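Local coordinates for protein AFP (Microbacterium arborescens, PDB 2YJK) that binds iron at sites shared between the subunits of a twelve-chain Dps assembly with the ferritin fold and probably takes it up for storage, at residues Gln41-Val46 against Leu57-Val62. Sequence-based numbering, arbitrary orientation.
With OFE (Iron(II) oxide), chain B.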
ATOM      1  N   GLN C  41     -22.950   0.340 -21.150  1.00 26.69           N
ATOM      2  CA  GLN C  41     -23.686   1.120 -22.098  1.00 28.12           C
ATOM      3  C   GLN C  41     -24.191   2.419 -21.482  1.00 27.89           C
ATOM      4  O   GLN C  41     -23.979   3.438 -22.084  1.00 29.63           O
ATOM      5  CB  GLN C  41     -24.863   0.298 -22.695  1.00 28.21           C
ATOM      6  CG  GLN C  41     -25.865   1.116 -23.520  1.00 29.90           C
ATOM      7  CD  GLN C  41     -25.321   1.550 -24.911  1.00 33.85           C
ATOM      8  OE1 GLN C  41     -24.182   1.242 -25.292  1.00 35.81           O
ATOM      9  NE2 GLN C  41     -26.123   2.308 -25.643  1.00 35.83           N
ATOM     10  N   ALA C  42     -24.881   2.369 -20.322  1.00 26.79           N
ATOM     11  CA  ALA C  42     -25.424   3.579 -19.611  1.00 26.17           C
ATOM     12  C   ALA C  42     -24.244   4.490 -19.189  1.00 27.79           C
ATOM     13  O   ALA C  42     -24.251   5.716 -19.359  1.00 28.87           O
ATOM     14  CB  ALA C  42     -26.279   3.149 -18.346  1.00 23.01           C
ATOM     15  N   HIS C  43     -23.173   3.850 -18.733  1.00 27.22           N
ATOM     16  CA  HIS C  43     -21.968   4.545 -18.286  1.00 26.75           C
ATOM     17  C   HIS C  43     -21.346   5.366 -19.446  1.00 27.44           C
ATOM     18  O   HIS C  43     -20.999   6.541 -19.243  1.00 27.91           O
ATOM     19  CB  HIS C  43     -21.037   3.456 -17.787  1.00 26.86           C
ATOM     20  CG  HIS C  43     -19.652   3.911 -17.490  1.00 27.67           C
ATOM     21  ND1 HIS C  43     -19.330   4.626 -16.346  1.00 29.97           N
ATOM     22  CD2 HIS C  43     -18.502   3.746 -18.179  1.00 26.21           C
ATOM     23  CE1 HIS C  43     -18.033   4.866 -16.345  1.00 30.38           C
ATOM     24  NE2 HIS C  43     -17.510   4.323 -17.433  1.00 30.23           N
ATOM     25  N   TRP C  44     -21.248   4.775 -20.659  1.00 25.67           N
ATOM     26  CA  TRP C  44     -20.646   5.485 -21.835  1.00 27.23           C
ATOM     27  C   TRP C  44     -21.523   6.669 -22.358  1.00 27.65           C
ATOM     28  O   TRP C  44     -21.002   7.728 -22.735  1.00 28.07           O
ATOM     29  CB  TRP C  44     -20.327   4.497 -22.995  1.00 24.61           C
ATOM     30  CG  TRP C  44     -19.288   3.459 -22.529  1.00 27.53           C
ATOM     31  CD1 TRP C  44     -18.209   3.677 -21.630  1.00 25.28           C
ATOM     32  CD2 TRP C  44     -19.189   2.083 -22.943  1.00 23.32           C
ATOM     33  NE1 TRP C  44     -17.500   2.500 -21.483  1.00 24.96           N
ATOM     34  CE2 TRP C  44     -18.086   1.510 -22.246  1.00 26.97           C
ATOM     35  CE3 TRP C  44     -19.927   1.283 -23.835  1.00 25.58           C
ATOM     36  CZ2 TRP C  44     -17.686   0.138 -22.432  1.00 27.89           C
ATOM     37  CZ3 TRP C  44     -19.538  -0.089 -24.031  1.00 25.40           C
ATOM     38  CH2 TRP C  44     -18.450  -0.649 -23.309  1.00 29.21           C
ATOM     39  N   ASN C  45     -22.845   6.458 -22.331  1.00 26.89           N
ATOM     40  CA  ASN C  45     -23.829   7.288 -23.073  1.00 27.11           C
ATOM     41  C   ASN C  45     -24.529   8.359 -22.241  1.00 27.78           C
ATOM     42  O   ASN C  45     -25.259   9.240 -22.783  1.00 28.68           O
ATOM     43  CB  ASN C  45     -24.801   6.354 -23.795  1.00 27.34           C
ATOM     44  CG  ASN C  45     -24.134   5.684 -25.002  1.00 30.44           C
ATOM     45  OD1 ASN C  45     -23.789   6.347 -25.964  1.00 32.68           O
ATOM     46  ND2 ASN C  45     -23.824   4.407 -24.884  1.00 33.55           N
ATOM     47  N   VAL C  46     -24.303   8.314 -20.925  1.00 27.06           N
ATOM     48  CA  VAL C  46     -24.931   9.275 -20.007  1.00 27.37           C
ATOM     49  C   VAL C  46     -24.528  10.741 -20.255  1.00 28.00           C
ATOM     50  O   VAL C  46     -23.380  11.018 -20.601  1.00 28.97           O
ATOM     51  CB  VAL C  46     -24.787   8.831 -18.517  1.00 27.10           C
ATOM     52  CG1 VAL C  46     -23.308   8.816 -18.015  1.00 28.71           C
ATOM     53  CG2 VAL C  46     -25.655   9.744 -17.620  1.00 27.68           C
ATOM     54  N   LEU C  57     -20.867   6.435 -10.443  1.00 30.10           N
ATOM     55  CA  LEU C  57     -21.790   5.502  -9.777  1.00 30.54           C
ATOM     56  C   LEU C  57     -22.143   4.272 -10.657  1.00 30.39           C
ATOM     57  O   LEU C  57     -22.133   3.129 -10.174  1.00 30.27           O
ATOM     58  CB  LEU C  57     -23.071   6.215  -9.300  1.00 30.37           C
ATOM     59  CG  LEU C  57     -24.178   5.343  -8.699  1.00 32.37           C
ATOM     60  CD1 LEU C  57     -23.590   4.646  -7.447  1.00 32.40           C
ATOM     61  CD2 LEU C  57     -25.348   6.268  -8.261  1.00 32.17           C
ATOM     62  N   LEU C  58     -22.476   4.501 -11.928  1.00 29.74           N
ATOM     63  CA  LEU C  58     -22.725   3.398 -12.837  1.00 29.60           C
ATOM     64  C   LEU C  58     -21.515   2.465 -12.956  1.00 30.15           C
ATOM     65  O   LEU C  58     -21.672   1.274 -12.909  1.00 31.17           O
ATOM     66  CB  LEU C  58     -23.153   3.917 -14.212  1.00 29.16           C
ATOM     67  CG  LEU C  58     -24.562   4.508 -14.337  1.00 32.08           C
ATOM     68  CD1 LEU C  58     -24.757   5.245 -15.707  1.00 31.07           C
ATOM     69  CD2 LEU C  58     -25.576   3.406 -14.220  1.00 31.71           C
ATOM     70  N   ASP C  59     -20.293   2.977 -13.060  1.00 31.86           N
ATOM     71  CA  ASP C  59     -19.122   2.085 -13.068  1.00 32.86           C
ATOM     72  C   ASP C  59     -19.091   1.181 -11.813  1.00 32.30           C
ATOM     73  O   ASP C  59     -18.681   0.017 -11.865  1.00 31.03           O
ATOM     74  CB  ASP C  59     -17.801   2.856 -13.203  1.00 33.10           C
ATOM     75  CG  ASP C  59     -16.968   2.368 -14.405  1.00 38.88           C
ATOM     76  OD1 ASP C  59     -17.398   1.422 -15.125  1.00 42.03           O
ATOM     77  OD2 ASP C  59     -15.892   2.950 -14.684  1.00 47.00           O
ATOM     78  N   SER C  60     -19.531   1.719 -10.685  1.00 31.19           N
ATOM     79  CA  SER C  60     -19.439   0.952  -9.468  1.00 31.83           C
ATOM     80  C   SER C  60     -20.565  -0.099  -9.379  1.00 30.78           C
ATOM     81  O   SER C  60     -20.327  -1.225  -8.932  1.00 29.68           O
ATOM     82  CB  SER C  60     -19.239   1.910  -8.287  1.00 32.08           C
ATOM     83  OG  SER C  60     -20.265   1.738  -7.379  1.00 38.63           O
ATOM     84  N   VAL C  61     -21.715   0.203  -9.998  1.00 30.29           N
ATOM     85  CA  VAL C  61     -22.827  -0.760 -10.190  1.00 30.49           C
ATOM     86  C   VAL C  61     -22.406  -1.941 -11.084  1.00 28.47           C
ATOM     87  O   VAL C  61     -22.727  -3.074 -10.810  1.00 28.70           O
ATOM     88  CB  VAL C  61     -24.116  -0.055 -10.780  1.00 29.92           C
ATOM     89  CG1 VAL C  61     -25.126  -1.017 -11.400  1.00 33.28           C
ATOM     90  CG2 VAL C  61     -24.794   0.903  -9.694  1.00 31.94           C
ATOM     91  N   VAL C  62     -21.701  -1.646 -12.155  1.00 27.72           N
ATOM     92  CA  VAL C  62     -21.183  -2.640 -13.078  1.00 25.83           C
ATOM     93  C   VAL C  62     -20.180  -3.537 -12.327  1.00 26.04           C
ATOM     94  O   VAL C  62     -20.224  -4.765 -12.481  1.00 25.87           O
ATOM     95  CB  VAL C  62     -20.486  -1.901 -14.257  1.00 26.67           C
ATOM     96  CG1 VAL C  62     -19.529  -2.817 -15.009  1.00 25.10           C
ATOM     97  CG2 VAL C  62     -21.487  -1.302 -15.212  1.00 27.27           C
TER
HETATM   98 FE   OFE B1159     -15.178   4.110 -18.338  1.00 44.33          FE
HETATM   99  O   OFE B1159     -14.523   2.286 -16.780  0.50 26.15           O
HETATM  100  O   HOH W   1     -14.500   6.083 -17.226  1.00 33.39           O
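NE2 of His43 binds the iron of the iron(II) oxide at 2.5 Å, in the plane of a ring that carries the carboxylate of Asp59 over one face. Asp70 and Glu74 of a second subunit and a water also bind the metal. OD1 of Asp59 sits 3.6 Å above the plane of the His43 ring. The two planes are 23° apart, so the groups stack. Asp59 OD2 comes within 3.3 Å of His43 CE1 and 2.6 Å of the oxide O. His43 CG is anti to the backbone N (chi1 170°), which turns the ring toward helix 51-78. The site lies between subunits, as the ferroxidase centre does in other Dps proteins, and is built on the ferritin four-helix bundle. His43 ND1 is hydrogen-bonded to His55 O, which fixes the ring's rotation and leaves NE2 to the metal. Lys40 forms a salt bridge with Asp59 OD1. Beside the site, the nearly antiparallel helices (164°) close on Leu58. Its CD1 reaches across to Ala42 CB at 3.7 Å and also touches the backbone N of His43. Val46 CG1 makes a looser contact with the same methyl, at 4.5 Å, just where helix 15-45 ends.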